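Local coordinates for protein phosphoribosylaminoimidazole carboxylase, ATPase subunit (Thermotoga maritima, PDB 3AX6) that probably catalyses the ATP-dependent carboxylation of 5-aminoimidazole ribonucleotide with bicarbonate to N5-carboxyaminoimidazole ribonucleotide, a step of de novo purine biosynthesis, at residues Tyr68-Glu71 / His72-Val75; Glu106-Lys110 / Asn111-Val115. All coordinates share one frame; numbering follows the deposited sequence.

Contact 1 of 2, residues Tyr68-Glu71 / His72-Val75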
loop_
_atom_site.group_PDB
_atom_site.type_symbol
_atom_site.label_atom_id
_atom_site.label_comp_id
_atom_site.label_asym_id
_atom_site.label_seq_id
_atom_site.Cartn_x
_atom_site.Cartn_y
_atom_site.Cartn_z
ATOM N N TYR A 68 -6.431 -15.384 -11.331
ATOM C CA TYR A 68 -6.346 -16.295 -10.197
ATOM C C TYR A 68 -5.085 -16.114 -9.356
ATOM O O TYR A 68 -4.098 -15.542 -9.821
ATOM C CB TYR A 68 -6.440 -17.731 -10.722
ATOM C CG TYR A 68 -5.699 -17.951 -12.031
ATOM C CD1 TYR A 68 -4.336 -18.253 -12.048
ATOM C CD2 TYR A 68 -6.358 -17.830 -13.258
ATOM C CE1 TYR A 68 -3.646 -18.429 -13.254
ATOM C CE2 TYR A 68 -5.681 -17.999 -14.466
ATOM C CZ TYR A 68 -4.324 -18.298 -14.458
ATOM O OH TYR A 68 -3.645 -18.440 -15.649
ATOM N N ASP A 69 -5.121 -16.603 -8.117
ATOM C CA ASP A 69 -3.969 -16.472 -7.228
ATOM C C ASP A 69 -3.296 -17.803 -6.908
ATOM O O ASP A 69 -2.414 -17.866 -6.054
ATOM C CB ASP A 69 -4.359 -15.749 -5.920
ATOM C CG ASP A 69 -4.939 -16.681 -4.869
ATOM O OD1 ASP A 69 -4.938 -16.308 -3.679
ATOM O OD2 ASP A 69 -5.403 -17.782 -5.214
ATOM N N LEU A 70 -3.717 -18.861 -7.595
ATOM C CA LEU A 70 -3.132 -20.187 -7.404
ATOM C C LEU A 70 -3.279 -20.995 -8.691
ATOM O O LEU A 70 -4.078 -20.652 -9.557
ATOM C CB LEU A 70 -3.810 -20.929 -6.242
ATOM C CG LEU A 70 -5.153 -21.624 -6.483
ATOM C CD1 LEU A 70 -5.474 -22.525 -5.300
ATOM C CD2 LEU A 70 -6.245 -20.595 -6.696
ATOM N N GLU A 71 -2.516 -22.074 -8.813
ATOM C CA GLU A 71 -2.566 -22.893 -10.015
ATOM C C GLU A 71 -3.515 -24.077 -9.945
ATOM O O GLU A 71 -4.093 -24.471 -10.955
ATOM C CB GLU A 71 -1.163 -23.387 -10.373
ATOM C CG GLU A 71 -0.198 -22.278 -10.786
ATOM C CD GLU A 71 0.617 -21.737 -9.626
ATOM O OE1 GLU A 71 0.020 -21.408 -8.576
ATOM O OE2 GLU A 71 1.857 -21.635 -9.770
ATOM N N HIS A 72 -3.671 -24.646 -8.759
ATOM C CA HIS A 72 -4.551 -25.794 -8.580
ATOM C C HIS A 72 -5.999 -25.377 -8.742
ATOM O O HIS A 72 -6.731 -25.247 -7.759
ATOM C CB HIS A 72 -4.357 -26.407 -7.191
ATOM C CG HIS A 72 -2.935 -26.756 -6.880
ATOM N ND1 HIS A 72 -1.931 -25.812 -6.829
ATOM C CD2 HIS A 72 -2.347 -27.947 -6.613
ATOM C CE1 HIS A 72 -0.786 -26.406 -6.543
ATOM N NE2 HIS A 72 -1.011 -27.701 -6.407
ATOM N N ILE A 73 -6.415 -25.167 -9.985
ATOM C CA ILE A 73 -7.789 -24.764 -10.262
ATOM C C ILE A 73 -8.298 -25.520 -11.476
ATOM O O ILE A 73 -7.518 -26.111 -12.221
ATOM C CB ILE A 73 -7.887 -23.250 -10.539
ATOM C CG1 ILE A 73 -7.074 -22.886 -11.785
ATOM C CG2 ILE A 73 -7.379 -22.482 -9.350
ATOM C CD1 ILE A 73 -7.035 -21.395 -12.069
ATOM N N ASP A 74 -9.609 -25.505 -11.666
ATOM C CA ASP A 74 -10.212 -26.188 -12.799
ATOM C C ASP A 74 -9.767 -25.479 -14.073
ATOM O O ASP A 74 -10.484 -24.638 -14.618
ATOM C CB ASP A 74 -11.732 -26.141 -12.679
ATOM C CG ASP A 74 -12.418 -27.000 -13.705
ATOM O OD1 ASP A 74 -11.729 -27.525 -14.606
ATOM O OD2 ASP A 74 -13.652 -27.142 -13.614
ATOM N N VAL A 75 -8.575 -25.821 -14.546
ATOM C CA VAL A 75 -8.034 -25.197 -15.739
ATOM C C VAL A 75 -8.820 -25.540 -17.003
ATOM O O VAL A 75 -8.961 -24.705 -17.896
ATOM C CB VAL A 75 -6.535 -25.577 -15.927
ATOM C CG1 VAL A 75 -6.372 -27.086 -15.928
ATOM C CG2 VAL A 75 -6.000 -24.987 -17.229
#

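Contact 2 of 2, residues Glu106-Lys110 / Asn111-Val115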
loop_
_atom_site.group_PDB
_atom_site.type_symbol
_atom_site.label_atom_id
_atom_site.label_comp_id
_atom_site.label_asym_id
_atom_site.label_seq_id
_atom_site.Cartn_x
_atom_site.Cartn_y
_atom_site.Cartn_z
ATOM N N GLU A 106 9.567 -28.620 -22.469
ATOM C CA GLU A 106 9.415 -28.857 -23.905
ATOM C C GLU A 106 9.142 -27.512 -24.587
ATOM O O GLU A 106 9.688 -27.214 -25.646
ATOM C CB GLU A 106 8.234 -29.813 -24.129
ATOM C CG GLU A 106 8.248 -30.637 -25.411
ATOM C CD GLU A 106 9.010 -31.953 -25.270
ATOM O OE1 GLU A 106 8.845 -32.837 -26.141
ATOM O OE2 GLU A 106 9.777 -32.099 -24.297
ATOM N N PHE A 107 8.294 -26.697 -23.962
ATOM C CA PHE A 107 7.952 -25.385 -24.504
ATOM C C PHE A 107 9.135 -24.432 -24.538
ATOM O O PHE A 107 9.393 -23.777 -25.549
ATOM C CB PHE A 107 6.823 -24.744 -23.692
ATOM C CG PHE A 107 6.601 -23.298 -24.014
ATOM C CD1 PHE A 107 7.205 -22.307 -23.257
ATOM C CD2 PHE A 107 5.805 -22.926 -25.093
ATOM C CE1 PHE A 107 7.017 -20.958 -23.568
ATOM C CE2 PHE A 107 5.609 -21.584 -25.415
ATOM C CZ PHE A 107 6.217 -20.597 -24.649
ATOM N N LEU A 108 9.843 -24.336 -23.423
ATOM C CA LEU A 108 10.993 -23.451 -23.355
ATOM C C LEU A 108 12.030 -23.881 -24.391
ATOM O O LEU A 108 12.595 -23.043 -25.099
ATOM C CB LEU A 108 11.590 -23.481 -21.946
ATOM C CG LEU A 108 10.656 -22.959 -20.846
ATOM C CD1 LEU A 108 11.201 -23.306 -19.463
ATOM C CD2 LEU A 108 10.483 -21.460 -21.012
ATOM N N LYS A 109 12.264 -25.188 -24.485
ATOM C CA LYS A 109 13.232 -25.725 -25.438
ATOM C C LYS A 109 12.825 -25.401 -26.876
ATOM O O LYS A 109 13.673 -25.109 -27.724
ATOM C CB LYS A 109 13.361 -27.239 -25.272
ATOM C CG LYS A 109 14.304 -27.886 -26.272
ATOM C CD LYS A 109 14.431 -29.386 -26.048
ATOM C CE LYS A 109 15.342 -30.011 -27.096
ATOM N NZ LYS A 109 16.671 -29.334 -27.149
ATOM N N LYS A 110 11.523 -25.448 -27.141
ATOM C CA LYS A 110 11.013 -25.158 -28.471
ATOM C C LYS A 110 11.178 -23.681 -28.831
ATOM O O LYS A 110 11.163 -23.316 -30.009
ATOM C CB LYS A 110 9.541 -25.586 -28.568
ATOM C CG LYS A 110 8.860 -25.220 -29.876
ATOM C CD LYS A 110 7.622 -26.076 -30.128
ATOM C CE LYS A 110 8.010 -27.514 -30.486
ATOM N NZ LYS A 110 6.846 -28.334 -30.945
ATOM N N ASN A 111 11.351 -22.830 -27.822
ATOM C CA ASN A 111 11.532 -21.404 -28.086
ATOM C C ASN A 111 12.948 -20.883 -27.855
ATOM O O ASN A 111 13.162 -19.674 -27.814
ATOM C CB ASN A 111 10.542 -20.576 -27.270
ATOM C CG ASN A 111 9.120 -20.723 -27.768
ATOM O OD1 ASN A 111 8.437 -21.704 -27.461
ATOM N ND2 ASN A 111 8.670 -19.754 -28.560
ATOM N N GLY A 112 13.910 -21.790 -27.705
ATOM C CA GLY A 112 15.290 -21.377 -27.511
ATOM C C GLY A 112 15.635 -20.785 -26.156
ATOM O O GLY A 112 16.694 -20.182 -25.990
ATOM N N ILE A 113 14.739 -20.946 -25.191
ATOM C CA ILE A 113 14.952 -20.439 -23.836
ATOM C C ILE A 113 15.921 -21.379 -23.117
ATOM O O ILE A 113 15.641 -22.563 -22.980
ATOM C CB ILE A 113 13.624 -20.415 -23.054
ATOM C CG1 ILE A 113 12.605 -19.538 -23.783
ATOM C CG2 ILE A 113 13.860 -19.932 -21.644
ATOM C CD1 ILE A 113 13.027 -18.098 -23.946
ATOM N N PRO A 114 17.062 -20.858 -22.634
ATOM C CA PRO A 114 18.077 -21.661 -21.930
ATOM C C PRO A 114 17.507 -22.491 -20.779
ATOM O O PRO A 114 16.886 -21.952 -19.863
ATOM C CB PRO A 114 19.075 -20.611 -21.444
ATOM C CG PRO A 114 18.952 -19.525 -22.472
ATOM C CD PRO A 114 17.453 -19.438 -22.653
ATOM N N VAL A 115 17.745 -23.798 -20.823
ATOM C CA VAL A 115 17.231 -24.710 -19.809
ATOM C C VAL A 115 18.127 -25.944 -19.687
ATOM O O VAL A 115 18.797 -26.323 -20.644
ATOM C CB VAL A 115 15.801 -25.159 -20.197
ATOM C CG1 VAL A 115 15.828 -25.859 -21.555
ATOM C CG2 VAL A 115 15.228 -26.079 -19.156
#

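Contact 1 of 2, residues Tyr68-Glu71 / His72-Val75
The delta methyl of I73 lies over one face of the Y68 ring, CD1 standing 4.0 Å from the ring centroid in a CH-pi contact. It does not sit over the middle of the ring but is offset toward the CG end, and CD1 to Y68 CG is 3.7 Å. The two side chains cross at about a right angle, so that isoleucine meets the aromatic face with a methyl end. Y68 CG is held between its own N and carbonyl carbon (chi1 39°), a less common choice that turns the ring toward I73. A tyrosine suits this place because its face is apolar while its OH, at the far end, bonds to the carbonyl of P90.

The other branch of I73 serves a second neighbour. CG2 presses on L70 CD2 at 3.4 Å, closer than usual for two carbons. One beta-branched residue thus fills two directions at once. Y68 ends strand 65-68 of the parallel sheet, and L70 and I73 lie in the loop that leads from it to helix 75-83, in the Rossmann-like preATP-grasp domain. Here the chain leaves the C-terminal end of the strand, and I73 also packs on I7 of the adjacent strand and on L95 of helix 92-99.

The reversal itself is an inverse gamma turn centred on H72, in which I73 N gives a weak bond, 2.6 Å and 127° at the hydrogen, to E71 O. The H72 imidazole projects from this bend, a place that tolerates a polar ring because it is exposed. A glutamate suits position 71 because its long chain lets OE1 reach out of the loop to a salt bridge with R261. A second inverse gamma turn is centred on D74, whose short carboxylate is well suited to the N-cap: OD1 accepts a hydrogen bond from T77 N at the start of helix 75-83.

Contact 2 of 2, residues Glu106-Lys110 / Asn111-Val115
The side-chain amide of N111 lies over one face of the F107 ring, offset toward its rim. Ring and amide planes are inclined by 40°, so this is no flat stack; which amide atom lies nearest the ring is doubtful. F107 also packs on A234 and L235 of helix 218-235, a setting suited to a large apolar ring.

L108 O is gripped by two backbone donors arriving from opposite faces of its carbonyl plane. I113 N lies 3.0 Å from L108 O with 151° at the hydrogen, whereas N111 N comes in well above that plane. Weaker is the bond from G112 N to K109 O, at 3.3 Å. Across the turn, L108 CD2 meets I113 CG2 at 3.8 Å. With CG2 anti to its backbone N, I113 brings that methyl to the leucine, and both branched residues pack on V255, an apolar place between helix and sheet. G112, with phi of 73°, takes a backbone conformation that glycine adopts easily. The paired 6→1 and 5→2 bonds, closed by this apolar contact, make a Schellman motif ending helix 101-110.

From the N terminus the chain first reaches contact 1, where it leaves strand 65-68 of the parallel sheet and turns toward helix 75-83. It then passes through strand 87-88 and helix 92-99 before helix 101-110, whose C-terminal end is closed by contact 2 on the way to strand 118-120. The two are in series and neither nest nor cross; each closes a local turn. The centres of contact 1 and contact 2 are about 24 Å apart, and the nearest atoms of contact 1 and contact 2 about 14 Å. Contact 1 belongs to the preATP-grasp range, contact 2 to the ATP-grasp range. Contact 2 packs on strand 253-259 through V255 and I258, and contact 1 reaches P260 and R261, just after that strand, through E71.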